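Side-chain contacts in uncharacterized protein Atu2773 (PDB 2QV5), which is of unknown function but belongs to the divergent polysaccharide deacetylase family, and so may remove acetyl groups from polysaccharides: residues I50-P55 with E222-I227; V32-G37 with D201-I206; I206-G211 with R237-V242; G155-D160 with V242-L247. All coordinates share one frame; numbering follows the deposited sequence.

Contact 1 of 4, residues I50-P55 with E222-I227; sequences IRDLPP and ESIAAI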
# COMPACT_ATOMS: atom_id res chain seq x y z
N ILE A 50 -12.18 9.41 -1.39
CA ILE A 50 -11.59 10.74 -1.24
C ILE A 50 -12.49 11.66 -0.40
O ILE A 50 -12.00 12.40 0.46
CB ILE A 50 -11.35 11.40 -2.64
CG1 ILE A 50 -10.40 10.56 -3.50
CG2 ILE A 50 -10.85 12.84 -2.51
CD1 ILE A 50 -8.97 10.55 -3.05
N ARG A 51 -13.79 11.62 -0.68
CA ARG A 51 -14.80 12.41 0.05
C ARG A 51 -14.87 12.08 1.55
O ARG A 51 -15.02 12.98 2.38
CB ARG A 51 -16.17 12.16 -0.60
CG ARG A 51 -17.31 13.04 -0.13
CD ARG A 51 -18.59 12.58 -0.82
NE ARG A 51 -19.80 13.07 -0.17
CZ ARG A 51 -20.50 12.38 0.74
NH1 ARG A 51 -20.13 11.16 1.11
NH2 ARG A 51 -21.59 12.93 1.27
N ASP A 52 -14.76 10.79 1.89
CA ASP A 52 -15.05 10.31 3.24
C ASP A 52 -13.88 10.02 4.18
O ASP A 52 -14.01 10.21 5.40
CB ASP A 52 -15.96 9.08 3.19
CG ASP A 52 -17.35 9.37 2.66
OD1 ASP A 52 -17.70 10.56 2.48
OD2 ASP A 52 -18.09 8.40 2.42
N LEU A 53 -12.77 9.52 3.65
CA LEU A 53 -11.65 9.13 4.52
C LEU A 53 -10.89 10.37 4.96
O LEU A 53 -10.68 11.27 4.16
CB LEU A 53 -10.71 8.13 3.82
CG LEU A 53 -11.35 6.79 3.41
CD1 LEU A 53 -10.58 6.11 2.30
CD2 LEU A 53 -11.51 5.86 4.60
N PRO A 54 -10.50 10.44 6.25
CA PRO A 54 -9.61 11.52 6.69
C PRO A 54 -8.22 11.37 6.06
O PRO A 54 -7.83 10.24 5.70
CB PRO A 54 -9.56 11.33 8.21
CG PRO A 54 -9.86 9.89 8.41
CD PRO A 54 -10.88 9.56 7.37
N PRO A 55 -7.48 12.50 5.90
CA PRO A 55 -6.17 12.51 5.20
C PRO A 55 -5.09 11.62 5.81
O PRO A 55 -4.06 11.38 5.18
CB PRO A 55 -5.74 13.97 5.29
CG PRO A 55 -6.58 14.59 6.32
CD PRO A 55 -7.88 13.85 6.31
N GLU A 222 -18.66 -0.31 2.42
CA GLU A 222 -18.66 -0.63 3.86
C GLU A 222 -17.31 -0.35 4.52
O GLU A 222 -17.24 0.12 5.66
CB GLU A 222 -19.09 -2.07 4.12
CG GLU A 222 -20.54 -2.39 3.73
CD GLU A 222 -21.56 -1.98 4.77
OE1 GLU A 222 -21.18 -1.66 5.92
OE2 GLU A 222 -22.77 -1.99 4.45
N SER A 223 -16.22 -0.64 3.80
CA SER A 223 -14.88 -0.40 4.33
C SER A 223 -14.65 1.09 4.55
O SER A 223 -14.16 1.48 5.60
CB SER A 223 -13.81 -0.93 3.39
OG SER A 223 -14.02 -2.31 3.16
N ILE A 224 -14.98 1.90 3.55
CA ILE A 224 -14.82 3.35 3.61
C ILE A 224 -15.57 3.93 4.81
O ILE A 224 -14.98 4.66 5.62
CB ILE A 224 -15.27 4.03 2.29
CG1 ILE A 224 -14.31 3.68 1.15
CG2 ILE A 224 -15.34 5.55 2.46
CD1 ILE A 224 -14.90 3.91 -0.23
N ALA A 225 -16.84 3.57 4.95
CA ALA A 225 -17.68 4.08 6.04
C ALA A 225 -17.14 3.70 7.43
O ALA A 225 -17.03 4.56 8.32
CB ALA A 225 -19.16 3.64 5.85
N ALA A 226 -16.76 2.43 7.61
CA ALA A 226 -16.25 1.94 8.90
C ALA A 226 -14.90 2.53 9.24
O ALA A 226 -14.67 2.91 10.37
CB ALA A 226 -16.17 0.41 8.91
N ILE A 227 -14.00 2.58 8.25
CA ILE A 227 -12.66 3.14 8.43
C ILE A 227 -12.70 4.65 8.67
O ILE A 227 -12.03 5.14 9.57
CB ILE A 227 -11.71 2.74 7.27
CG1 ILE A 227 -11.43 1.24 7.33
CG2 ILE A 227 -10.37 3.53 7.28
CD1 ILE A 227 -10.78 0.72 6.12
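L53 holds its CG beside the backbone N (chi1 -61°), which swings the end of a side chain that leaves its CA obliquely over to the helix of residues 222-227. On that helix I224 and I227 share one rotamer, with CG2 anti to the backbone N (chi1 -68° in both), and in each it is this short gamma branch that does the touching.

CD2 of L53 settles on I227 CG2 at 3.7 Å, the two side chains running at a slant to each other. The same methyl lies 3.8 Å from the carbonyl O of I224, so it also rests on the helix backbone one turn earlier. The leucine CG stands 4.3 Å from I224 CG2, a looser approach.

D52 adds its aliphatic part: its CB lies 3.7 Å from I224 CG2, with the two side chains crossing at roughly a right angle. Its carboxylate is engaged on its own helix, OD1 in a salt bridge with R51 NH1 at 2.9 Å and OD2 in another with K48. The carbonyl O of D52, at the last residue before the chain leaves helical geometry, accepts a bond from R232 NH2, which ties this helix end to the far part of helix 221-233.

L53 and I227 also both rest on V36 of strand 30-39. The end of helix 43-52 and helix 221-233 are thus joined over the outer face of that strand, the arrangement of neighbouring helices in the shell of a (beta/alpha) barrel, as in polysaccharide deacetylases.

Contact 2 of 4, residues V32-G37 with D201-I206; sequences VAIVVG and DDLERI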
# COMPACT_ATOMS: atom_id res chain seq x y z
N VAL A 32 -1.08 3.89 14.31
CA VAL A 32 -1.74 2.95 13.39
C VAL A 32 -1.66 3.55 11.98
O VAL A 32 -1.91 4.74 11.82
CB VAL A 32 -3.24 2.74 13.80
CG1 VAL A 32 -4.08 2.19 12.65
CG2 VAL A 32 -3.36 1.80 15.01
N ALA A 33 -1.29 2.75 10.98
CA ALA A 33 -1.50 3.14 9.57
C ALA A 33 -2.60 2.27 9.00
O ALA A 33 -2.73 1.10 9.37
CB ALA A 33 -0.22 2.98 8.74
N ILE A 34 -3.44 2.85 8.15
CA ILE A 34 -4.49 2.09 7.46
C ILE A 34 -4.38 2.44 6.00
O ILE A 34 -4.36 3.62 5.65
CB ILE A 34 -5.93 2.42 7.97
CG1 ILE A 34 -6.15 1.94 9.40
CG2 ILE A 34 -6.99 1.79 7.03
CD1 ILE A 34 -7.22 2.72 10.16
N VAL A 35 -4.26 1.42 5.15
CA VAL A 35 -4.27 1.59 3.72
C VAL A 35 -5.62 1.16 3.14
O VAL A 35 -6.08 0.02 3.35
CB VAL A 35 -3.12 0.80 3.04
CG1 VAL A 35 -3.04 1.11 1.54
CG2 VAL A 35 -1.81 1.09 3.72
N VAL A 36 -6.26 2.06 2.41
CA VAL A 36 -7.43 1.70 1.63
C VAL A 36 -6.98 1.68 0.17
O VAL A 36 -6.62 2.72 -0.39
CB VAL A 36 -8.63 2.64 1.86
CG1 VAL A 36 -9.81 2.23 0.96
CG2 VAL A 36 -9.07 2.60 3.32
N GLY A 37 -6.99 0.50 -0.43
CA GLY A 37 -6.47 0.34 -1.77
C GLY A 37 -7.56 0.21 -2.83
O GLY A 37 -8.75 0.29 -2.53
N ASP A 201 -10.84 -3.59 15.81
CA ASP A 201 -10.47 -3.92 17.21
C ASP A 201 -9.18 -4.74 17.28
O ASP A 201 -8.34 -4.48 18.15
CB ASP A 201 -11.59 -4.68 17.94
CG ASP A 201 -12.79 -3.82 18.25
OD1 ASP A 201 -12.64 -2.61 18.52
OD2 ASP A 201 -13.91 -4.37 18.24
N ASP A 202 -9.03 -5.72 16.39
CA ASP A 202 -7.79 -6.52 16.29
C ASP A 202 -6.61 -5.58 16.04
O ASP A 202 -5.59 -5.66 16.72
CB ASP A 202 -7.89 -7.57 15.18
CG ASP A 202 -8.75 -8.77 15.57
OD1 ASP A 202 -9.15 -8.87 16.75
OD2 ASP A 202 -9.03 -9.62 14.69
N LEU A 203 -6.78 -4.65 15.10
CA LEU A 203 -5.75 -3.68 14.76
C LEU A 203 -5.32 -2.84 15.96
O LEU A 203 -4.12 -2.63 16.20
CB LEU A 203 -6.22 -2.76 13.62
CG LEU A 203 -5.19 -1.81 12.99
CD1 LEU A 203 -4.05 -2.60 12.35
CD2 LEU A 203 -5.88 -0.92 11.95
N GLU A 204 -6.31 -2.37 16.71
CA GLU A 204 -6.04 -1.55 17.88
C GLU A 204 -5.27 -2.37 18.93
O GLU A 204 -4.28 -1.90 19.46
CB GLU A 204 -7.34 -0.99 18.45
CG GLU A 204 -7.14 -0.30 19.78
CD GLU A 204 -8.37 0.40 20.29
OE1 GLU A 204 -9.37 0.51 19.55
OE2 GLU A 204 -8.33 0.84 21.46
N ARG A 205 -5.72 -3.60 19.18
CA ARG A 205 -5.06 -4.50 20.13
C ARG A 205 -3.59 -4.75 19.79
O ARG A 205 -2.71 -4.63 20.66
CB ARG A 205 -5.83 -5.83 20.23
CG ARG A 205 -5.14 -6.88 21.10
CD ARG A 205 -5.89 -8.22 21.20
NE ARG A 205 -6.53 -8.69 19.96
CZ ARG A 205 -5.91 -9.31 18.95
NH1 ARG A 205 -4.61 -9.54 18.97
NH2 ARG A 205 -6.62 -9.69 17.90
N ILE A 206 -3.32 -5.09 18.53
CA ILE A 206 -1.96 -5.32 18.03
C ILE A 206 -1.10 -4.04 18.09
O ILE A 206 0.04 -4.08 18.54
CB ILE A 206 -1.97 -5.92 16.59
CG1 ILE A 206 -2.69 -7.27 16.59
CG2 ILE A 206 -0.54 -6.07 16.02
CD1 ILE A 206 -3.08 -7.77 15.22
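Strand 32-37 passes the helical segment 201-206 at its V32 end, where the CA atoms of V32 and E204 come within 7.7 Å, and diverges from it toward G37. This is the strand-to-helix packing of a (beta/alpha) barrel: V32 and I34 sit on the outer side of strand 30-39, and helix 193-210 lies against them.

One side chain of the helix carries the contact. L203 extends its CG anti to the backbone N (chi1 -171°), which sends the isobutyl group straight out to the strand, and its CD2 methyl is received by two residues on the same side of the strand, with A33 between them. V32 meets it tip to tip; its CG1, also anti to its own N, is 3.7 Å from L203 CD2. I34 leaves the strand at a slant but its CG1 bends back to the helix, and its chain crosses that of the leucine obliquely. All three side chains are buried and the interface is wholly hydrocarbon.

The surrounding residues extend the same apolar layer, with I227 and W230 of helix 221-233 covering I34 and I239 beside V32. On the other side of the strand A33 and V35 turn to the short helix 244-247. At the middle of the contact, L203 CD2 is shared almost evenly, with I34 CG1 3.8 Å from it.

Contact 3 of 4, residues I206-G211 with R237-V242; sequences IARRNG and RGIEIV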
# COMPACT_ATOMS: atom_id res chain seq x y z
N ILE A 206 -3.32 -5.09 18.53
CA ILE A 206 -1.96 -5.32 18.03
C ILE A 206 -1.10 -4.04 18.09
O ILE A 206 0.04 -4.08 18.54
CB ILE A 206 -1.97 -5.92 16.59
CG1 ILE A 206 -2.69 -7.27 16.59
CG2 ILE A 206 -0.54 -6.07 16.02
CD1 ILE A 206 -3.08 -7.77 15.22
N ALA A 207 -1.67 -2.92 17.65
CA ALA A 207 -1.01 -1.61 17.76
C ALA A 207 -0.66 -1.25 19.20
O ALA A 207 0.44 -0.79 19.44
CB ALA A 207 -1.89 -0.53 17.17
N ARG A 208 -1.58 -1.46 20.14
CA ARG A 208 -1.31 -1.08 21.53
C ARG A 208 -0.17 -1.91 22.11
O ARG A 208 0.72 -1.36 22.77
CB ARG A 208 -2.57 -1.17 22.40
CG ARG A 208 -2.39 -0.52 23.77
CD ARG A 208 -3.70 -0.30 24.50
NE ARG A 208 -4.45 0.83 23.94
CZ ARG A 208 -5.62 0.72 23.32
NH1 ARG A 208 -6.20 -0.46 23.20
NH2 ARG A 208 -6.21 1.81 22.85
N ARG A 209 -0.17 -3.21 21.84
CA ARG A 209 0.87 -4.12 22.33
C ARG A 209 2.23 -3.91 21.66
O ARG A 209 3.26 -3.86 22.33
CB ARG A 209 0.40 -5.57 22.17
CG ARG A 209 1.44 -6.62 22.58
CD ARG A 209 0.89 -8.02 22.59
NE ARG A 209 -0.08 -8.21 23.66
CZ ARG A 209 0.21 -8.62 24.90
NH1 ARG A 209 1.46 -8.90 25.25
NH2 ARG A 209 -0.76 -8.76 25.79
N ASN A 210 2.24 -3.76 20.33
CA ASN A 210 3.49 -3.62 19.58
C ASN A 210 4.01 -2.18 19.51
O ASN A 210 5.18 -1.95 19.19
CB ASN A 210 3.35 -4.22 18.17
CG ASN A 210 3.19 -5.74 18.18
OD1 ASN A 210 3.28 -6.38 19.23
ND2 ASN A 210 2.96 -6.32 17.01
N GLY A 211 3.16 -1.21 19.84
CA GLY A 211 3.51 0.20 19.66
C GLY A 211 2.97 0.73 18.34
O GLY A 211 2.57 1.89 18.25
N ARG A 237 -8.73 7.55 22.11
CA ARG A 237 -8.14 6.40 22.78
C ARG A 237 -6.60 6.34 22.67
O ARG A 237 -6.02 5.27 22.73
CB ARG A 237 -8.79 5.11 22.28
CG ARG A 237 -10.28 5.02 22.62
CD ARG A 237 -10.90 3.68 22.24
NE ARG A 237 -10.49 3.22 20.92
CZ ARG A 237 -11.01 3.64 19.77
NH1 ARG A 237 -11.98 4.55 19.75
NH2 ARG A 237 -10.56 3.14 18.62
N GLY A 238 -5.96 7.50 22.55
CA GLY A 238 -4.49 7.58 22.48
C GLY A 238 -3.82 6.98 21.25
O GLY A 238 -2.65 6.60 21.30
N ILE A 239 -4.55 6.90 20.14
CA ILE A 239 -4.02 6.35 18.88
C ILE A 239 -3.86 7.47 17.86
O ILE A 239 -4.82 8.16 17.55
CB ILE A 239 -4.95 5.25 18.31
CG1 ILE A 239 -4.96 4.03 19.23
CG2 ILE A 239 -4.52 4.84 16.89
CD1 ILE A 239 -6.23 3.24 19.15
N GLU A 240 -2.64 7.64 17.36
CA GLU A 240 -2.40 8.52 16.22
C GLU A 240 -2.40 7.72 14.92
O GLU A 240 -1.63 6.76 14.77
CB GLU A 240 -1.09 9.31 16.39
CG GLU A 240 -0.84 10.32 15.25
CD GLU A 240 0.26 11.34 15.53
OE1 GLU A 240 0.93 11.25 16.59
OE2 GLU A 240 0.44 12.26 14.69
N ILE A 241 -3.25 8.10 13.97
CA ILE A 241 -3.19 7.51 12.61
C ILE A 241 -2.13 8.23 11.78
O ILE A 241 -2.18 9.45 11.62
CB ILE A 241 -4.57 7.55 11.88
CG1 ILE A 241 -5.72 7.13 12.83
CG2 ILE A 241 -4.52 6.73 10.57
CD1 ILE A 241 -5.72 5.67 13.25
N VAL A 242 -1.14 7.48 11.30
CA VAL A 242 -0.02 8.06 10.57
C VAL A 242 0.09 7.42 9.19
O VAL A 242 -0.43 6.32 8.99
CB VAL A 242 1.32 7.90 11.35
CG1 VAL A 242 1.22 8.54 12.74
CG2 VAL A 242 1.73 6.43 11.47
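The polar link between R208 and R237 is slight. R208 has two conformers; in one, NH2 points to the main-chain O of R237 at 3.5 Å and a bent 147°, a weak and doubtful hydrogen bond. The oxygen approaches the edge of the guanidinium, close to its plane. The chain of R208 gets there by leaving the helix extended and then bending at chi3 (-75°).

The stronger electrostatics run through a third residue. E204, one turn earlier on helix 193-210, takes R208 NH2 on its OE2 and R237 NH2 on its OE1, so one carboxylate bridges the two arginines and probably offsets part of their charge where R208 NH2 and R237 NE stand 4.9 Å apart.

Van der Waals contact comes from I239, whose CD1 lies 4.0 Å from R208 NH2, set obliquely to the guanidinium, with the two side chains crossing at about a right angle. I239 and A207 both pack on T30 and V32, which lie between the segments.

Here the end of helix 193-210 meets the short strand 239-241, which pairs in parallel with strand 30-39 alongside the closed ring of a seven-stranded (beta/alpha) barrel.

Contact 4 of 4, residues G155-D160 with V242-L247; sequences GLLFLD and VGVSAL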
# COMPACT_ATOMS: atom_id res chain seq x y z
N GLY A 155 14.41 4.48 -3.57
CA GLY A 155 14.04 5.16 -2.34
C GLY A 155 12.58 4.98 -1.97
O GLY A 155 12.00 5.81 -1.27
N LEU A 156 11.98 3.88 -2.43
CA LEU A 156 10.60 3.56 -2.14
C LEU A 156 10.51 2.45 -1.10
O LEU A 156 11.40 1.58 -1.03
CB LEU A 156 9.88 3.09 -3.42
CG LEU A 156 9.77 4.03 -4.61
CD1 LEU A 156 9.54 3.25 -5.91
CD2 LEU A 156 8.64 5.03 -4.38
N LEU A 157 9.44 2.47 -0.31
CA LEU A 157 9.16 1.39 0.64
C LEU A 157 8.34 0.32 -0.06
O LEU A 157 7.69 0.61 -1.05
CB LEU A 157 8.41 1.92 1.86
CG LEU A 157 6.98 2.46 1.73
CD1 LEU A 157 5.92 1.36 1.87
CD2 LEU A 157 6.80 3.45 2.84
N PHE A 158 8.38 -0.90 0.47
CA PHE A 158 7.57 -2.02 -0.03
C PHE A 158 6.63 -2.48 1.09
O PHE A 158 7.07 -2.93 2.15
CB PHE A 158 8.50 -3.17 -0.48
CG PHE A 158 7.80 -4.32 -1.15
CD1 PHE A 158 7.78 -4.43 -2.54
CD2 PHE A 158 7.19 -5.33 -0.40
CE1 PHE A 158 7.14 -5.49 -3.17
CE2 PHE A 158 6.55 -6.40 -1.02
CZ PHE A 158 6.52 -6.49 -2.41
N LEU A 159 5.33 -2.37 0.86
CA LEU A 159 4.35 -2.87 1.81
C LEU A 159 3.77 -4.18 1.27
O LEU A 159 3.19 -4.24 0.19
CB LEU A 159 3.25 -1.82 2.06
CG LEU A 159 2.13 -2.23 3.02
CD1 LEU A 159 2.62 -2.33 4.46
CD2 LEU A 159 0.96 -1.29 2.93
N ASP A 160 3.97 -5.25 2.02
CA ASP A 160 3.42 -6.54 1.64
C ASP A 160 2.09 -6.68 2.38
O ASP A 160 2.03 -6.50 3.60
CB ASP A 160 4.44 -7.64 2.01
CG ASP A 160 4.06 -9.03 1.48
OD1 ASP A 160 2.90 -9.46 1.63
OD2 ASP A 160 4.96 -9.71 0.94
N VAL A 242 -1.14 7.48 11.30
CA VAL A 242 -0.02 8.06 10.57
C VAL A 242 0.09 7.42 9.19
O VAL A 242 -0.43 6.32 8.99
CB VAL A 242 1.32 7.90 11.35
CG1 VAL A 242 1.22 8.54 12.74
CG2 VAL A 242 1.73 6.43 11.47
N GLY A 243 0.75 8.09 8.26
CA GLY A 243 1.07 7.48 6.95
C GLY A 243 1.93 6.23 7.12
O GLY A 243 2.67 6.11 8.10
N VAL A 244 1.81 5.30 6.17
CA VAL A 244 2.60 4.06 6.17
C VAL A 244 4.11 4.29 6.30
O VAL A 244 4.78 3.56 7.03
CB VAL A 244 2.29 3.18 4.92
CG1 VAL A 244 3.37 2.16 4.65
CG2 VAL A 244 0.98 2.47 5.13
N SER A 245 4.62 5.32 5.62
CA SER A 245 6.05 5.66 5.68
C SER A 245 6.56 5.90 7.09
O SER A 245 7.72 5.62 7.40
CB SER A 245 6.36 6.88 4.81
OG SER A 245 7.73 7.20 4.90
N ALA A 246 5.70 6.44 7.95
CA ALA A 246 6.10 6.71 9.36
C ALA A 246 6.41 5.41 10.12
O ALA A 246 7.19 5.41 11.08
CB ALA A 246 5.04 7.50 10.08
N LEU A 247 5.83 4.30 9.64
CA LEU A 247 5.94 3.02 10.33
C LEU A 247 6.94 2.05 9.72
O LEU A 247 7.51 1.23 10.43
CB LEU A 247 4.58 2.33 10.37
CG LEU A 247 3.45 3.00 11.14
CD1 LEU A 247 2.32 2.00 11.28
CD2 LEU A 247 3.94 3.46 12.49
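L157 meets V244 and S245, and L159 meets V244 alone. Both leucines point to the inside of the (beta/alpha) barrel, whose mouth at the N-terminal ends of the strands is covered by the short, weakly bonded helix at about 244-247.

L157, the first residue of its strand, carries most of the contact. Its CG sits between the backbone N and the carbonyl carbon (chi1 67°), the crowded position for a leucine, and this spreads both methyls over the helix start. CD1 lies 3.9 Å from V244 CG1, the two side chains slanting past each other, and CD2 is 4.1 Å from that same CG1. CD2 also reaches the next residue along, 3.7 Å from S245 CA, so it packs on the main chain more closely than on the serine side chain.

F158 faces the opposite way, to M148 and I151 of helix 141-153, as strand alternation requires. L159 then turns inward again, fully extended at its first torsion (chi1 179°), and makes a looser approach to V244; both residues rest on V35 of strand 30-39 across the barrel interior. D160, turned outward, has its carboxylate taken up by the hydroxyls of S167 and S169.

The helix start is fixed by side chains from other parts of the barrel: T58 OG1 receives the N-H of V244, and E81 OE2 that of S245. V244 offers one methyl to each leucine: CG1 to L157 and CG2 to L159, whose CD2 lies 4.4 Å away.

Contacts 1, 2 and 4 are buried and meet through hydrocarbon; contact 3, farthest out at about 19 Å from the chain centre, is partly exposed and polar. Strand 30-39 ties them together. Contacts 1 and 2 share its outer face, where I227 CG2 meets I34 CG2 at 3.8 Å. Contact 4, about 8 Å from the centre, lies on the inner side, reached through V35. Contacts 2 and 3 use successive turns of helix 193-210, sharing I206, and meet again where V32 probably hydrogen-bonds with E240 and V242. V242 then leads from contact 3 into contact 4, from the barrel's outside to its interior.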